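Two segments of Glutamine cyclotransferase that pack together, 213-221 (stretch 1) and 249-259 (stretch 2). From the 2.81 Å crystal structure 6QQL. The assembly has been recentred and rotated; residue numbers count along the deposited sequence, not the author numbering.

Stretch 1 213-221: WEYFSKSYA
Stretch 2 249-259: LTDDHVPVIKN

A buried carboxylate at the start of one helix ties the two stretches together, and a short ladder of apolar and aromatic contacts continues the join along two helices running in roughly the same direction, burying 417 Å² in all. Helix 215-220 and the helix reaching through 259, which follows the loop 249-251, have axes 10.7 Å apart at closest approach, with 30° between their N-to-C directions. In register, Glu 214 CA lies 6.6 Å from Leu 249 CA, Phe 216 CA 7.3 Å from Val 254 CA, and Tyr 220 CA 7.7 Å from Ile 257 CA.

Glu 214, extended at phi/psi -64/137, is the N-cap of the first helix. With chi1 t and chi2 m, its carboxylate turns back: Phe 216 N donates to Glu 214 OE1 (3.1 Å) and Ser 217 N to Glu 214 OE2 (2.7 Å). The same oxygens reach across: Leu 249 N donates to Glu 214 OE1 (2.8 Å, 154°) and His 253 NE2 to Glu 214 OE2 (2.7 Å, 167°). His 253, chi1 p, presents its ring edge for this bond. Ser 217 OG adds a 2.6 Å bond to Glu 214 OE2. Glutamate suits the site because its two oxygens serve cap and neighbouring stretch together.

Two residues on, the CA-to-CB bond of Phe 216 (chi1 m) points toward stretch 2. Leu 249 O lies at its ring edge, 3.5 Å from Phe 216 CD2, while Val 254, chi1 t, packs its CG2 3.6 Å from Phe 216 CD2. Four residues later Tyr 220, also m, offers a ring face to Ile 257 (m, t): Ile 257 CG2 lies 4.2 Å from the centroid of the Tyr 220 ring, a CH-pi contact. Branching at CB gives Val 254 and Ile 257 methyls close to the backbone for these rings. Lys 258 starts sideways, but its long chain brings NZ to donate to Tyr 220 OH at 3.3 Å.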

# COMPACT_ATOMS: atom_id res chain seq x y z
N TRP A 213 12.43 9.29 -4.97
CA TRP A 213 13.15 8.30 -4.16
C TRP A 213 12.97 8.59 -2.67
O TRP A 213 13.57 9.53 -2.14
CB TRP A 213 14.64 8.31 -4.51
CG TRP A 213 14.98 8.03 -5.93
CD1 TRP A 213 14.29 7.24 -6.80
CD2 TRP A 213 16.13 8.50 -6.65
NE1 TRP A 213 14.93 7.21 -8.02
CE2 TRP A 213 16.06 7.97 -7.95
CE3 TRP A 213 17.22 9.33 -6.31
CZ2 TRP A 213 17.04 8.23 -8.91
CZ3 TRP A 213 18.18 9.59 -7.27
CH2 TRP A 213 18.09 9.04 -8.55
N GLU A 214 12.15 7.78 -1.99
CA GLU A 214 12.07 7.82 -0.54
C GLU A 214 13.41 7.40 0.04
O GLU A 214 14.03 6.44 -0.44
CB GLU A 214 10.97 6.88 -0.04
CG GLU A 214 10.57 7.07 1.42
CD GLU A 214 11.53 6.39 2.40
OE1 GLU A 214 11.91 7.05 3.40
OE2 GLU A 214 11.90 5.22 2.19
N TYR A 215 13.86 8.12 1.08
CA TYR A 215 15.25 7.98 1.53
C TYR A 215 15.57 6.55 1.97
O TYR A 215 16.56 5.97 1.52
CB TYR A 215 15.58 8.96 2.66
CG TYR A 215 17.01 8.73 3.14
CD1 TYR A 215 18.09 9.05 2.33
CD2 TYR A 215 17.27 8.16 4.38
CE1 TYR A 215 19.39 8.83 2.75
CE2 TYR A 215 18.57 7.95 4.81
CZ TYR A 215 19.63 8.27 3.99
OH TYR A 215 20.93 8.05 4.40
N PHE A 216 14.77 6.00 2.89
CA PHE A 216 15.03 4.65 3.39
C PHE A 216 15.00 3.63 2.25
O PHE A 216 15.84 2.72 2.18
CB PHE A 216 14.01 4.31 4.48
CG PHE A 216 14.04 5.26 5.63
CD1 PHE A 216 15.26 5.67 6.18
CD2 PHE A 216 12.86 5.78 6.17
CE1 PHE A 216 15.31 6.59 7.25
CE2 PHE A 216 12.90 6.70 7.23
CZ PHE A 216 14.14 7.10 7.77
N SER A 217 14.05 3.80 1.33
CA SER A 217 13.99 2.93 0.16
C SER A 217 15.28 3.01 -0.63
O SER A 217 15.87 1.98 -0.98
CB SER A 217 12.80 3.34 -0.70
OG SER A 217 11.71 3.65 0.15
N LYS A 218 15.74 4.24 -0.91
CA LYS A 218 16.99 4.45 -1.63
C LYS A 218 18.17 3.87 -0.87
O LYS A 218 19.06 3.26 -1.47
CB LYS A 218 17.21 5.95 -1.84
CG LYS A 218 18.45 6.37 -2.67
CD LYS A 218 18.99 7.72 -2.15
CE LYS A 218 20.07 8.34 -3.04
NZ LYS A 218 20.87 9.39 -2.32
N SER A 219 18.16 3.99 0.46
CA SER A 219 19.28 3.50 1.26
C SER A 219 19.35 1.98 1.23
O SER A 219 20.40 1.41 0.91
CB SER A 219 19.17 3.98 2.71
OG SER A 219 19.45 5.35 2.83
N TYR A 220 18.25 1.31 1.52
CA TYR A 220 18.30 -0.13 1.71
C TYR A 220 17.94 -0.94 0.47
O TYR A 220 18.09 -2.17 0.48
CB TYR A 220 17.39 -0.51 2.89
CG TYR A 220 17.84 0.14 4.19
CD1 TYR A 220 18.76 -0.51 5.03
CD2 TYR A 220 17.38 1.39 4.58
CE1 TYR A 220 19.19 0.07 6.23
CE2 TYR A 220 17.81 1.98 5.78
CZ TYR A 220 18.72 1.31 6.60
OH TYR A 220 19.17 1.85 7.79
N ALA A 221 17.50 -0.32 -0.62
CA ALA A 221 17.19 -1.14 -1.77
C ALA A 221 17.60 -0.47 -3.07
O ALA A 221 16.82 -0.42 -4.03
CB ALA A 221 15.69 -1.46 -1.79
N LEU A 249 10.50 8.99 4.81
CA LEU A 249 9.14 8.72 5.25
C LEU A 249 9.10 7.45 6.09
O LEU A 249 9.49 6.38 5.63
CB LEU A 249 8.24 8.58 4.02
CG LEU A 249 8.37 9.84 3.13
CD1 LEU A 249 7.68 9.65 1.81
CD2 LEU A 249 7.88 11.13 3.80
N THR A 250 8.57 7.56 7.29
CA THR A 250 8.31 6.36 8.06
C THR A 250 7.03 5.74 7.51
O THR A 250 5.96 6.37 7.54
CB THR A 250 8.20 6.65 9.55
OG1 THR A 250 8.70 7.97 9.84
CG2 THR A 250 9.03 5.64 10.33
N ASP A 251 7.14 4.54 6.95
CA ASP A 251 6.00 3.89 6.33
C ASP A 251 6.09 2.39 6.61
O ASP A 251 7.02 1.91 7.26
CB ASP A 251 5.95 4.19 4.83
CG ASP A 251 4.54 4.19 4.30
OD1 ASP A 251 3.68 3.51 4.88
OD2 ASP A 251 4.28 4.87 3.28
N ASP A 252 5.10 1.65 6.11
CA ASP A 252 5.06 0.22 6.40
C ASP A 252 6.31 -0.50 5.95
O ASP A 252 6.58 -1.59 6.45
CB ASP A 252 3.83 -0.44 5.77
CG ASP A 252 2.55 -0.03 6.47
OD1 ASP A 252 2.58 0.03 7.73
OD2 ASP A 252 1.54 0.21 5.76
N HIS A 253 7.07 0.08 5.01
CA HIS A 253 8.26 -0.62 4.53
C HIS A 253 9.38 -0.58 5.56
O HIS A 253 10.15 -1.55 5.67
CB HIS A 253 8.73 -0.04 3.19
CG HIS A 253 9.19 1.39 3.26
ND1 HIS A 253 8.45 2.39 3.86
CD2 HIS A 253 10.31 1.98 2.78
CE1 HIS A 253 9.10 3.53 3.76
NE2 HIS A 253 10.23 3.32 3.11
N VAL A 254 9.43 0.46 6.39
CA VAL A 254 10.53 0.56 7.34
C VAL A 254 10.56 -0.61 8.32
O VAL A 254 11.61 -1.27 8.41
CB VAL A 254 10.49 1.92 8.06
CG1 VAL A 254 11.51 1.90 9.19
CG2 VAL A 254 10.75 3.03 7.06
N PRO A 255 9.48 -0.94 9.04
CA PRO A 255 9.56 -2.11 9.96
C PRO A 255 9.99 -3.37 9.26
O PRO A 255 10.74 -4.16 9.85
CB PRO A 255 8.14 -2.24 10.51
CG PRO A 255 7.51 -0.91 10.29
CD PRO A 255 8.14 -0.32 9.06
N VAL A 256 9.58 -3.57 8.00
CA VAL A 256 9.94 -4.78 7.27
C VAL A 256 11.44 -4.84 7.02
O VAL A 256 12.07 -5.91 7.12
CB VAL A 256 9.12 -4.86 5.96
CG1 VAL A 256 9.52 -6.08 5.14
CG2 VAL A 256 7.63 -4.94 6.29
N ILE A 257 12.06 -3.70 6.71
CA ILE A 257 13.50 -3.70 6.51
C ILE A 257 14.22 -3.99 7.81
O ILE A 257 15.13 -4.81 7.86
CB ILE A 257 13.94 -2.37 5.88
CG1 ILE A 257 13.31 -2.22 4.49
CG2 ILE A 257 15.46 -2.31 5.81
CD1 ILE A 257 13.13 -0.79 4.02
N LYS A 258 13.80 -3.34 8.91
CA LYS A 258 14.51 -3.56 10.16
C LYS A 258 14.38 -5.01 10.61
O LYS A 258 15.38 -5.73 10.71
CB LYS A 258 14.03 -2.59 11.26
CG LYS A 258 14.42 -1.09 11.02
CD LYS A 258 15.95 -0.84 10.89
CE LYS A 258 16.32 0.51 10.26
NZ LYS A 258 17.74 0.88 10.58
N ASN A 259 13.15 -5.50 10.77
CA ASN A 259 12.94 -6.78 11.44
C ASN A 259 12.96 -8.00 10.50
O ASN A 259 13.27 -9.10 10.96
CB ASN A 259 11.63 -6.74 12.21
CG ASN A 259 11.57 -5.61 13.21
OD1 ASN A 259 10.55 -4.94 13.34
ND2 ASN A 259 12.68 -5.37 13.90